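Local coordinates for protein glycoside hydrolase, GH17 family (Formosa sp. Hel1_33_131, PDB 6FCG) that probably hydrolyses internal beta-1,3-glucosidic linkages of laminarin, acting as an endo-laminarinase with a TIM-barrel fold, at residues E69-D74 and L93-N98; E73-L78 and R84-Y89; K101-L106 and M115-G120; Y349-A352 and W357-A360. All coordinates share one frame; numbering follows the deposited sequence.

Contact 1: residues E69-D74 and L93-N98; sequences EELKED and LAHTSN
Helix 68-80 comes up beside the N-terminal part of helix 95-109, and the backbones are nearest at Leu71 and Asn98, whose CA atoms stand 7.7 Å apart. Leu71 bridges that gap almost by itself. Its bond from CA to CB is aimed at the neighbouring helix, and with CG anti to the carbonyl carbon (chi1 -61°) the isobutyl fork is carried straight across. One branch, Leu71 CD1, rests on the root of Asn98, 3.5 Å from Asn98 CB and 3.6 Å from its backbone C, with the amide group lying farther off; the two side chains cross obliquely. The other branch, Leu71 CD2, comes only loosely toward the imidazole of His95, 4.4 Å from His95 CD2. Ile99, Ala102, Tyr54 and Pro66 complete the setting of Leu71, a buried place that suits a branched hydrocarbon. His95 can tolerate an apolar neighbour because NE2 is hydrogen-bonded to the backbone N of Gly56 and the ring stacks with that of Tyr57. The next residue after Leu71, Lys72, spans the same pair of helices through salt bridges to Glu105 and Glu109. No hydrogen bond or ion pair links 69-74 to 93-98 themselves, which suggests that the two segments meet chiefly by the fit of one leucine, the charged pairs of Lys72 adding polar links farther along helix 95-109.

Contact 2: residues E73-L78 and R84-Y89; sequences EDMKIL and RILRTY
Within the beta-alpha-beta unit formed by strand 50-53, helix 68-80 and strand 83-87, the helix packs back onto the strand that follows it, and Leu86 is the point of the strand where Met75 and Leu78 touch down. The work is done by a single methyl. Leu86 CD2 lies 3.6 Å from Met75 SD and 3.7 Å from Met75 CE, and Leu78 CD1 approaches Leu86 CD2 at 4.0 Å. Both helix side chains cross the leucine at about a right angle, and the methyl sits against the bent end of one and the tip of the other. Met75 does not leave the helix aimed at the strand, but its chain folds at chi2 (-53°) and chi3 (95°), and this brings the thioether over to Leu86; an unbranched, flexible residue suits a place where the target lies to one side. The same side chain also touches Ile103 and Leu106 of the next helix. Arg87, the following residue of the strand, takes no part in the packing on helix 68-80. Tyr89 CE2 lies 3.3 Å above one face of the Arg87 guanidinium, offset toward the rim, and the nitrogens of that group pair with Glu305 and Asn168 of other strands in the sheet. An apolar residue facing the helix, followed by a polar one facing the barrel interior, is the division of labour expected of a strand in an alpha/beta TIM barrel, the fold of family 17 glycoside hydrolases.

Contact 3: residues K101-L106 and M115-G120; sequences KAIREL and MYMMVG
No flat group takes part where Ile103 meets Met115 and Met117: the side chain of Tyr116 leaves from the other side of the strand, its ring with neither face nor edge against 101-106, and touches Ile85 and Lys162. What remains is an aliphatic contact inside the beta-alpha-beta unit of strand 83-87, helix 95-109 and strand 116-121, one of the repeating elements of the barrel. Ile103 projects from the helix between the two methionines. Its CG1 stands anti to the carbonyl carbon (chi1 -66°), which sends Ile103 CD1 forward to the strand, 3.7 Å from Met115 CG. The second branch, Ile103 CG2, settles beside the backbone, 3.8 Å from Met115 O and 4.0 Å from Met115 CB. A beta-branched residue thus fills two neighbouring positions at once, and Ile160 and Met75 also pack on it. Cutting Ile103 back to alanine would take away CG1, CG2 and CD1 and is likely to open a gap between helix and strand, with Met115 CG and Met117 CE losing this neighbour. Met115 turns its own end away from the helix, whereas Met117 runs out nearly straight and bends only at chi3 (-45°), which places Met117 CE 3.9 Å from Ile103 CD1.

Contact 4: residues Y349-A352 and W357-A360; sequences YFEA and WKDA
Lys358 reaches toward Phe350 and Glu351 within the long loop between helix 326-342 and helix 384-388, near the centre of the chain, where Phe350 also packs on Tyr89 and Tyr243. From CB, the first torsion puts CG anti to the carbonyl carbon (chi1 -75°), and Lys358 CG lies on a face of the adjoining Trp357 ring, 3.5 Å above the plane and offset toward the rim. Lys358 CD comes next, 4.0 Å from Glu351 OE2. At CE the lysine arrives in the plane of the Phe350 ring, with Lys358 CE 3.4 Å from Phe350 CZ, and so meets the ring's edge. The peptide bond between Phe350 and Glu351 is cis, and Glu351 CB lies over the centre of one ring face. At the tip, Lys358 NZ stays 5.0 Å from Glu351 OE2, too far for contact, and forms a salt bridge with Glu367. A methionine in its place would probably leave Glu367 without the positive charge of this lysine. The backbone of Lys358 is also hydrogen-bonded to a second subunit. Here a lysine serves twice: its methylenes act as hydrocarbon between aromatic and acidic side chains, while its ammonium group pairs with Glu367 and may also feel the opposite charge of Glu351 at a distance.

In the fold
All four contacts are buried, but they lie at different depths and differ in chemistry. Contacts 1 to 3 form a connected group on one side of the chain's centre: contacts 1 and 2 share helix 68-80, contacts 1 and 3 share helix 95-109, and contacts 2 and 3 end on strands 83-87 and 116-121, neighbours in the parallel sheet. Contact 1 joins helix to helix, whereas contacts 2 and 3 seat helices on strands through methionine and branched aliphatic side chains. Contact 4, between loops, is nearest the chain's centre, its own centre about 9 Å from it, and mixes aromatic, acidic and basic groups. Tyr89 packing on Phe350 and Leu78 on Ala352 connect contact 2 with contact 4.

Contact 1: residues E69-D74 and L93-N98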
loop_
_atom_site.group_PDB
_atom_site.type_symbol
_atom_site.label_atom_id
_atom_site.label_comp_id
_atom_site.label_asym_id
_atom_site.label_seq_id
_atom_site.Cartn_x
_atom_site.Cartn_y
_atom_site.Cartn_z
ATOM N N GLU A 69 -20.152 38.066 27.275
ATOM C CA GLU A 69 -20.330 38.933 26.091
ATOM C C GLU A 69 -20.283 38.033 24.812
ATOM O O GLU A 69 -21.183 38.103 23.944
ATOM C CB GLU A 69 -19.246 40.163 26.112
ATOM C CG GLU A 69 -19.550 41.252 27.186
ATOM C CD GLU A 69 -18.857 41.068 28.555
ATOM O OE1 GLU A 69 -18.869 39.928 29.092
ATOM O OE2 GLU A 69 -18.355 42.087 29.130
ATOM N N GLU A 70 -19.294 37.140 24.737
ATOM C CA GLU A 70 -19.156 36.206 23.597
ATOM C C GLU A 70 -20.333 35.223 23.469
ATOM O O GLU A 70 -20.891 35.033 22.382
ATOM C CB GLU A 70 -17.826 35.461 23.654
ATOM C CG GLU A 70 -16.623 36.341 23.363
ATOM C CD GLU A 70 -15.263 35.673 23.631
ATOM O OE1 GLU A 70 -15.131 34.829 24.540
ATOM O OE2 GLU A 70 -14.297 35.999 22.917
ATOM N N LEU A 71 -20.756 34.665 24.588
ATOM C CA LEU A 71 -21.912 33.779 24.586
ATOM C C LEU A 71 -23.205 34.465 24.145
ATOM O O LEU A 71 -24.029 33.841 23.478
ATOM C CB LEU A 71 -22.096 33.131 25.953
ATOM C CG LEU A 71 -20.914 32.254 26.428
ATOM C CD1 LEU A 71 -21.073 31.946 27.911
ATOM C CD2 LEU A 71 -20.786 30.992 25.599
ATOM N N LYS A 72 -23.376 35.737 24.487
ATOM C CA LYS A 72 -24.554 36.487 24.067
ATOM C C LYS A 72 -24.599 36.680 22.562
ATOM O O LYS A 72 -25.656 36.556 21.958
ATOM C CB LYS A 72 -24.624 37.850 24.753
ATOM C CG LYS A 72 -25.014 37.775 26.213
ATOM C CD LYS A 72 -24.735 39.061 26.963
ATOM C CE LYS A 72 -25.781 40.125 26.683
ATOM N NZ LYS A 72 -25.618 41.217 27.680
ATOM N N GLU A 73 -23.446 36.951 21.965
ATOM C CA GLU A 73 -23.314 36.957 20.508
ATOM C C GLU A 73 -23.925 35.674 19.899
ATOM O O GLU A 73 -24.779 35.749 19.012
ATOM C CB GLU A 73 -21.852 37.117 20.092
ATOM C CG GLU A 73 -21.249 38.500 20.317
ATOM C CD GLU A 73 -19.752 38.600 20.008
ATOM O OE1 GLU A 73 -19.015 37.592 20.117
ATOM O OE2 GLU A 73 -19.296 39.699 19.616
ATOM N N ASP A 74 -23.543 34.512 20.437
ATOM C CA ASP A 74 -24.036 33.216 19.936
ATOM C C ASP A 74 -25.521 33.051 20.124
ATOM O O ASP A 74 -26.237 32.605 19.224
ATOM C CB ASP A 74 -23.317 32.042 20.619
ATOM C CG ASP A 74 -21.855 31.965 20.267
ATOM O OD1 ASP A 74 -21.400 32.757 19.415
ATOM O OD2 ASP A 74 -21.114 31.143 20.852
ATOM N N LEU A 93 -16.931 22.766 34.314
ATOM C CA LEU A 93 -16.345 23.987 33.873
ATOM C C LEU A 93 -17.444 25.021 33.913
ATOM O O LEU A 93 -18.622 24.691 33.946
ATOM C CB LEU A 93 -15.760 23.805 32.462
ATOM C CG LEU A 93 -14.677 22.701 32.308
ATOM C CD1 LEU A 93 -14.173 22.600 30.868
ATOM C CD2 LEU A 93 -13.485 22.884 33.257
ATOM N N ALA A 94 -17.043 26.284 33.861
ATOM C CA ALA A 94 -17.946 27.446 34.021
ATOM C C ALA A 94 -18.923 27.658 32.851
ATOM O O ALA A 94 -19.937 28.334 33.012
ATOM C CB ALA A 94 -17.107 28.703 34.198
ATOM N N HIS A 95 -18.556 27.115 31.685
ATOM C CA HIS A 95 -19.265 27.306 30.430
ATOM C C HIS A 95 -20.811 27.263 30.511
ATOM O O HIS A 95 -21.475 28.169 30.055
ATOM C CB HIS A 95 -18.697 26.273 29.453
ATOM C CG HIS A 95 -19.350 26.245 28.110
ATOM N ND1 HIS A 95 -20.165 25.209 27.699
ATOM C CD2 HIS A 95 -19.252 27.084 27.059
ATOM C CE1 HIS A 95 -20.579 25.433 26.465
ATOM N NE2 HIS A 95 -20.047 26.569 26.061
ATOM N N THR A 96 -21.385 26.222 31.103
ATOM C CA THR A 96 -22.831 26.061 31.129
ATOM C C THR A 96 -23.481 27.127 31.986
ATOM O O THR A 96 -24.509 27.676 31.638
ATOM C CB THR A 96 -23.186 24.673 31.659
ATOM O OG1 THR A 96 -22.743 23.707 30.693
ATOM C CG2 THR A 96 -24.688 24.521 31.947
ATOM N N SER A 97 -22.894 27.348 33.151
ATOM C CA SER A 97 -23.296 28.389 34.071
ATOM C C SER A 97 -23.255 29.756 33.390
ATOM O O SER A 97 -24.153 30.581 33.560
ATOM C CB SER A 97 -22.376 28.331 35.304
ATOM O OG SER A 97 -22.503 29.464 36.116
ATOM N N ASN A 98 -22.214 30.011 32.625
ATOM C CA ASN A 98 -22.121 31.280 31.913
ATOM C C ASN A 98 -23.161 31.424 30.795
ATOM O O ASN A 98 -23.592 32.547 30.522
ATOM C CB ASN A 98 -20.712 31.520 31.390
ATOM C CG ASN A 98 -19.720 31.723 32.517
ATOM O OD1 ASN A 98 -20.056 32.260 33.568
ATOM N ND2 ASN A 98 -18.501 31.335 32.292
#

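Contact 2: residues E73-L78 and R84-Y89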
loop_
_atom_site.group_PDB
_atom_site.type_symbol
_atom_site.label_atom_id
_atom_site.label_comp_id
_atom_site.label_asym_id
_atom_site.label_seq_id
_atom_site.Cartn_x
_atom_site.Cartn_y
_atom_site.Cartn_z
ATOM N N GLU A 73 -23.446 36.951 21.965
ATOM C CA GLU A 73 -23.314 36.957 20.508
ATOM C C GLU A 73 -23.925 35.674 19.899
ATOM O O GLU A 73 -24.779 35.749 19.012
ATOM C CB GLU A 73 -21.852 37.117 20.092
ATOM C CG GLU A 73 -21.249 38.500 20.317
ATOM C CD GLU A 73 -19.752 38.600 20.008
ATOM O OE1 GLU A 73 -19.015 37.592 20.117
ATOM O OE2 GLU A 73 -19.296 39.699 19.616
ATOM N N ASP A 74 -23.543 34.512 20.437
ATOM C CA ASP A 74 -24.036 33.216 19.936
ATOM C C ASP A 74 -25.521 33.051 20.124
ATOM O O ASP A 74 -26.237 32.605 19.224
ATOM C CB ASP A 74 -23.317 32.042 20.619
ATOM C CG ASP A 74 -21.855 31.965 20.267
ATOM O OD1 ASP A 74 -21.400 32.757 19.415
ATOM O OD2 ASP A 74 -21.114 31.143 20.852
ATOM N N MET A 75 -25.983 33.407 21.308
ATOM C CA MET A 75 -27.392 33.298 21.612
ATOM C C MET A 75 -28.220 34.128 20.651
ATOM O O MET A 75 -29.270 33.661 20.197
ATOM C CB MET A 75 -27.683 33.727 23.051
ATOM C CG MET A 75 -27.113 32.861 24.165
ATOM S SD MET A 75 -27.483 31.109 24.110
ATOM C CE MET A 75 -26.015 30.471 23.258
ATOM N N LYS A 76 -27.763 35.346 20.344
ATOM C CA LYS A 76 -28.504 36.208 19.424
ATOM C C LYS A 76 -28.581 35.568 18.040
ATOM O O LYS A 76 -29.665 35.530 17.450
ATOM C CB LYS A 76 -27.922 37.620 19.338
ATOM C CG LYS A 76 -28.013 38.437 20.629
ATOM C CD LYS A 76 -27.935 39.945 20.393
ATOM C CE LYS A 76 -27.414 40.734 21.589
ATOM N NZ LYS A 76 -26.135 41.441 21.361
ATOM N N ILE A 77 -27.450 35.037 17.559
ATOM C CA ILE A 77 -27.383 34.314 16.290
ATOM C C ILE A 77 -28.334 33.105 16.243
ATOM O O ILE A 77 -29.063 32.900 15.249
ATOM C CB ILE A 77 -25.942 33.848 15.987
ATOM C CG1 ILE A 77 -25.048 35.033 15.694
ATOM C CG2 ILE A 77 -25.898 32.875 14.800
ATOM C CD1 ILE A 77 -23.586 34.767 15.926
ATOM N N LEU A 78 -28.321 32.289 17.282
ATOM C CA LEU A 78 -29.168 31.109 17.294
ATOM C C LEU A 78 -30.619 31.492 17.347
ATOM O O LEU A 78 -31.470 30.838 16.726
ATOM C CB LEU A 78 -28.813 30.196 18.480
ATOM C CG LEU A 78 -27.415 29.578 18.465
ATOM C CD1 LEU A 78 -27.256 28.661 19.661
ATOM C CD2 LEU A 78 -27.158 28.818 17.178
ATOM N N ARG A 84 -34.692 27.556 19.817
ATOM C CA ARG A 84 -35.247 27.908 21.132
ATOM C C ARG A 84 -34.814 27.036 22.283
ATOM O O ARG A 84 -35.131 27.332 23.437
ATOM C CB ARG A 84 -36.783 27.905 21.064
ATOM C CG ARG A 84 -37.399 28.933 20.113
ATOM C CD ARG A 84 -37.146 30.362 20.597
ATOM N NE ARG A 84 -37.671 31.355 19.670
ATOM C CZ ARG A 84 -36.992 31.942 18.690
ATOM N NH1 ARG A 84 -35.704 31.669 18.457
ATOM N NH2 ARG A 84 -37.620 32.826 17.926
ATOM N N ILE A 85 -34.134 25.933 22.011
ATOM C CA ILE A 85 -33.598 25.125 23.110
ATOM C C ILE A 85 -32.218 24.615 22.758
ATOM O O ILE A 85 -31.961 24.201 21.624
ATOM C CB ILE A 85 -34.580 24.005 23.550
ATOM C CG1 ILE A 85 -33.979 23.198 24.677
ATOM C CG2 ILE A 85 -34.967 23.102 22.382
ATOM C CD1 ILE A 85 -35.005 22.420 25.462
ATOM N N LEU A 86 -31.300 24.724 23.711
ATOM C CA LEU A 86 -29.972 24.192 23.501
ATOM C C LEU A 86 -29.577 23.170 24.548
ATOM O O LEU A 86 -30.208 23.037 25.583
ATOM C CB LEU A 86 -28.922 25.279 23.223
ATOM C CG LEU A 86 -28.904 26.483 24.095
ATOM C CD1 LEU A 86 -27.992 26.273 25.277
ATOM C CD2 LEU A 86 -28.383 27.679 23.347
ATOM N N ARG A 87 -28.543 22.417 24.194
ATOM C CA ARG A 87 -28.002 21.323 24.961
ATOM C C ARG A 87 -26.555 21.557 25.321
ATOM O O ARG A 87 -25.771 22.065 24.524
ATOM C CB ARG A 87 -28.010 20.105 24.077
ATOM C CG ARG A 87 -27.931 18.846 24.845
ATOM C CD ARG A 87 -27.671 17.654 23.963
ATOM N NE ARG A 87 -27.078 16.674 24.848
ATOM C CZ ARG A 87 -26.340 15.646 24.479
ATOM N NH1 ARG A 87 -26.131 15.367 23.187
ATOM N NH2 ARG A 87 -25.823 14.884 25.441
ATOM N N THR A 88 -26.194 21.073 26.483
ATOM C CA THR A 88 -24.910 21.320 27.117
ATOM C C THR A 88 -24.377 20.012 27.716
ATOM O O THR A 88 -25.154 19.047 27.897
ATOM C CB THR A 88 -25.141 22.445 28.153
ATOM O OG1 THR A 88 -24.479 23.640 27.700
ATOM C CG2 THR A 88 -24.703 22.060 29.570
ATOM N N TYR A 89 -23.079 19.944 28.003
ATOM C CA TYR A 89 -22.446 18.614 28.278
ATOM C C TYR A 89 -21.916 18.369 29.697
ATOM O O TYR A 89 -21.997 17.243 30.206
ATOM C CB TYR A 89 -21.357 18.326 27.235
ATOM C CG TYR A 89 -21.961 18.049 25.890
ATOM C CD1 TYR A 89 -22.274 19.091 25.026
ATOM C CD2 TYR A 89 -22.262 16.745 25.489
ATOM C CE1 TYR A 89 -22.890 18.848 23.804
ATOM C CE2 TYR A 89 -22.845 16.487 24.260
ATOM C CZ TYR A 89 -23.166 17.537 23.417
ATOM O OH TYR A 89 -23.735 17.305 22.191
#

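Contact 3: residues K101-L106 and M115-G120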
loop_
_atom_site.group_PDB
_atom_site.type_symbol
_atom_site.label_atom_id
_atom_site.label_comp_id
_atom_site.label_asym_id
_atom_site.label_seq_id
_atom_site.Cartn_x
_atom_site.Cartn_y
_atom_site.Cartn_z
ATOM N N LYS A 101 -26.210 32.574 32.544
ATOM C CA LYS A 101 -26.075 34.001 32.868
ATOM C C LYS A 101 -26.349 34.900 31.665
ATOM O O LYS A 101 -27.046 35.927 31.782
ATOM C CB LYS A 101 -24.695 34.329 33.470
ATOM C CG LYS A 101 -24.610 33.913 34.926
ATOM C CD LYS A 101 -23.216 33.982 35.537
ATOM C CE LYS A 101 -23.240 33.154 36.822
ATOM N NZ LYS A 101 -21.961 33.186 37.551
ATOM N N ALA A 102 -25.812 34.474 30.535
ATOM C CA ALA A 102 -25.953 35.168 29.285
ATOM C C ALA A 102 -27.388 35.215 28.837
ATOM O O ALA A 102 -27.853 36.269 28.408
ATOM C CB ALA A 102 -25.109 34.500 28.209
ATOM N N ILE A 103 -28.082 34.083 28.924
ATOM C CA ILE A 103 -29.477 34.027 28.532
ATOM C C ILE A 103 -30.285 34.923 29.461
ATOM O O ILE A 103 -31.146 35.667 28.990
ATOM C CB ILE A 103 -30.032 32.586 28.525
ATOM C CG1 ILE A 103 -29.327 31.770 27.414
ATOM C CG2 ILE A 103 -31.542 32.555 28.299
ATOM C CD1 ILE A 103 -29.645 30.296 27.404
ATOM N N ARG A 104 -29.993 34.880 30.766
ATOM C CA ARG A 104 -30.697 35.729 31.726
ATOM C C ARG A 104 -30.527 37.206 31.388
ATOM O O ARG A 104 -31.532 37.928 31.315
ATOM C CB ARG A 104 -30.285 35.466 33.158
ATOM C CG ARG A 104 -31.063 36.337 34.135
ATOM C CD ARG A 104 -30.728 36.095 35.591
ATOM N NE ARG A 104 -31.232 34.905 36.315
ATOM C CZ ARG A 104 -32.313 34.140 36.064
ATOM N NH1 ARG A 104 -33.159 34.314 35.009
ATOM N NH2 ARG A 104 -32.535 33.130 36.911
ATOM N N GLU A 105 -29.301 37.653 31.128
ATOM C CA GLU A 105 -29.093 39.035 30.696
ATOM C C GLU A 105 -29.909 39.402 29.456
ATOM O O GLU A 105 -30.539 40.463 29.424
ATOM C CB GLU A 105 -27.624 39.341 30.435
ATOM C CG GLU A 105 -26.813 39.572 31.704
ATOM C CD GLU A 105 -25.386 40.033 31.417
ATOM O OE1 GLU A 105 -24.493 39.740 32.239
ATOM O OE2 GLU A 105 -25.149 40.684 30.363
ATOM N N LEU A 106 -29.921 38.528 28.446
ATOM C CA LEU A 106 -30.689 38.803 27.231
ATOM C C LEU A 106 -32.208 38.842 27.448
ATOM O O LEU A 106 -32.895 39.577 26.764
ATOM C CB LEU A 106 -30.393 37.817 26.107
ATOM C CG LEU A 106 -28.991 37.754 25.539
ATOM C CD1 LEU A 106 -28.730 36.408 24.914
ATOM C CD2 LEU A 106 -28.712 38.844 24.505
ATOM N N MET A 115 -35.007 31.409 25.275
ATOM C CA MET A 115 -34.055 30.328 25.019
ATOM C C MET A 115 -34.124 29.395 26.199
ATOM O O MET A 115 -34.037 29.848 27.338
ATOM C CB MET A 115 -32.615 30.844 24.846
ATOM C CG MET A 115 -31.633 29.790 24.332
ATOM S SD MET A 115 -31.943 29.257 22.636
ATOM C CE MET A 115 -31.441 30.715 21.731
ATOM N N TYR A 116 -34.262 28.103 25.930
ATOM C CA TYR A 116 -34.295 27.075 26.971
ATOM C C TYR A 116 -33.087 26.178 26.907
ATOM O O TYR A 116 -32.359 26.168 25.912
ATOM C CB TYR A 116 -35.543 26.255 26.814
ATOM C CG TYR A 116 -36.763 27.121 26.871
ATOM C CD1 TYR A 116 -37.201 27.658 28.074
ATOM C CD2 TYR A 116 -37.455 27.444 25.718
ATOM C CE1 TYR A 116 -38.311 28.469 28.126
ATOM C CE2 TYR A 116 -38.579 28.248 25.761
ATOM C CZ TYR A 116 -39.012 28.748 26.966
ATOM O OH TYR A 116 -40.116 29.563 26.984
ATOM N N MET A 117 -32.845 25.456 27.989
ATOM C CA MET A 117 -31.647 24.625 28.112
ATOM C C MET A 117 -31.898 23.215 28.627
ATOM O O MET A 117 -32.632 23.015 29.585
ATOM C CB MET A 117 -30.626 25.294 29.009
ATOM C CG MET A 117 -29.269 24.588 29.008
ATOM S SD MET A 117 -27.853 25.493 29.735
ATOM C CE MET A 117 -28.061 27.109 29.017
ATOM N N MET A 118 -31.273 22.246 27.948
ATOM C CA MET A 118 -31.089 20.855 28.403
ATOM C C MET A 118 -29.704 20.793 29.009
ATOM O O MET A 118 -28.731 20.914 28.284
ATOM C CB MET A 118 -31.197 19.917 27.210
ATOM C CG MET A 118 -30.961 18.438 27.498
ATOM S SD MET A 118 -30.966 17.449 25.972
ATOM C CE MET A 118 -30.413 15.894 26.640
ATOM N N VAL A 119 -29.606 20.676 30.340
ATOM C CA VAL A 119 -28.314 20.729 31.037
ATOM C C VAL A 119 -27.763 19.341 31.225
ATOM O O VAL A 119 -28.409 18.477 31.791
ATOM C CB VAL A 119 -28.402 21.400 32.396
ATOM C CG1 VAL A 119 -27.098 21.254 33.166
ATOM C CG2 VAL A 119 -28.706 22.864 32.234
ATOM N N GLY A 120 -26.539 19.149 30.753
ATOM C CA GLY A 120 -25.821 17.892 30.877
ATOM C C GLY A 120 -24.977 17.856 32.121
ATOM O O GLY A 120 -24.169 18.756 32.379
#

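Contact 4: residues Y349-A352 and W357-A360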
loop_
_atom_site.group_PDB
_atom_site.type_symbol
_atom_site.label_atom_id
_atom_site.label_comp_id
_atom_site.label_asym_id
_atom_site.label_seq_id
_atom_site.Cartn_x
_atom_site.Cartn_y
_atom_site.Cartn_z
ATOM N N TYR A 349 -29.339 19.045 17.187
ATOM C CA TYR A 349 -28.464 18.710 16.095
ATOM C C TYR A 349 -27.032 19.128 16.473
ATOM O O TYR A 349 -26.815 20.193 17.097
ATOM C CB TYR A 349 -28.951 19.378 14.788
ATOM C CG TYR A 349 -28.031 19.068 13.611
ATOM C CD1 TYR A 349 -28.227 17.958 12.858
ATOM C CD2 TYR A 349 -26.974 19.902 13.289
ATOM C CE1 TYR A 349 -27.398 17.652 11.817
ATOM C CE2 TYR A 349 -26.130 19.605 12.256
ATOM C CZ TYR A 349 -26.366 18.476 11.512
ATOM O OH TYR A 349 -25.547 18.161 10.456
ATOM N N PHE A 350 -26.061 18.309 16.084
ATOM C CA PHE A 350 -24.662 18.585 16.382
ATOM C C PHE A 350 -23.933 19.189 15.170
ATOM O O PHE A 350 -23.723 18.483 14.151
ATOM C CB PHE A 350 -23.949 17.324 16.849
ATOM C CG PHE A 350 -22.737 17.624 17.644
ATOM C CD1 PHE A 350 -22.847 17.868 18.994
ATOM C CD2 PHE A 350 -21.506 17.777 17.037
ATOM C CE1 PHE A 350 -21.751 18.236 19.752
ATOM C CE2 PHE A 350 -20.393 18.146 17.792
ATOM C CZ PHE A 350 -20.524 18.379 19.162
ATOM N N GLU A 351 -23.548 20.474 15.200
ATOM C CA GLU A 351 -23.655 21.401 16.344
ATOM C C GLU A 351 -23.824 22.840 15.808
ATOM O O GLU A 351 -23.780 23.063 14.592
ATOM C CB GLU A 351 -22.486 21.251 17.351
ATOM C CG GLU A 351 -21.166 21.884 16.968
ATOM C CD GLU A 351 -20.053 21.826 17.986
ATOM O OE1 GLU A 351 -20.129 22.409 19.088
ATOM O OE2 GLU A 351 -19.047 21.216 17.593
ATOM N N ALA A 352 -24.006 23.809 16.690
ATOM C CA ALA A 352 -24.182 25.193 16.243
ATOM C C ALA A 352 -22.939 25.749 15.557
ATOM O O ALA A 352 -23.007 26.151 14.386
ATOM C CB ALA A 352 -24.593 26.094 17.388
ATOM N N TRP A 357 -11.339 22.883 19.738
ATOM C CA TRP A 357 -10.666 22.176 20.858
ATOM C C TRP A 357 -10.867 20.630 20.845
ATOM O O TRP A 357 -10.218 19.944 21.617
ATOM C CB TRP A 357 -11.136 22.731 22.220
ATOM C CG TRP A 357 -12.615 22.618 22.411
ATOM C CD1 TRP A 357 -13.541 23.545 22.099
ATOM C CD2 TRP A 357 -13.331 21.502 22.951
ATOM N NE1 TRP A 357 -14.797 23.088 22.406
ATOM C CE2 TRP A 357 -14.697 21.828 22.917
ATOM C CE3 TRP A 357 -12.951 20.265 23.466
ATOM C CZ2 TRP A 357 -15.689 20.958 23.348
ATOM C CZ3 TRP A 357 -13.939 19.397 23.900
ATOM C CH2 TRP A 357 -15.302 19.750 23.834
ATOM N N LYS A 358 -11.788 20.121 20.025
ATOM C CA LYS A 358 -12.227 18.741 20.146
ATOM C C LYS A 358 -11.202 17.776 19.606
ATOM O O LYS A 358 -11.061 16.671 20.123
ATOM C CB LYS A 358 -13.587 18.524 19.477
ATOM C CG LYS A 358 -14.728 19.097 20.300
ATOM C CD LYS A 358 -15.922 19.526 19.443
ATOM C CE LYS A 358 -17.159 18.640 19.493
ATOM N NZ LYS A 358 -17.024 17.220 19.838
ATOM N N ASP A 359 -10.528 18.173 18.544
ATOM C CA ASP A 359 -9.335 17.487 18.048
ATOM C C ASP A 359 -8.253 18.585 17.957
ATOM O O ASP A 359 -7.899 19.066 16.884
ATOM C CB ASP A 359 -9.619 16.794 16.688
ATOM C CG ASP A 359 -8.532 15.797 16.263
ATOM O OD1 ASP A 359 -7.441 15.749 16.888
ATOM O OD2 ASP A 359 -8.786 15.074 15.265
ATOM N N ALA A 360 -7.767 18.969 19.134
ATOM C CA ALA A 360 -6.921 20.149 19.298
ATOM C C ALA A 360 -5.666 20.130 18.430
ATOM O O ALA A 360 -5.340 21.126 17.824
ATOM C CB ALA A 360 -6.554 20.318 20.767
#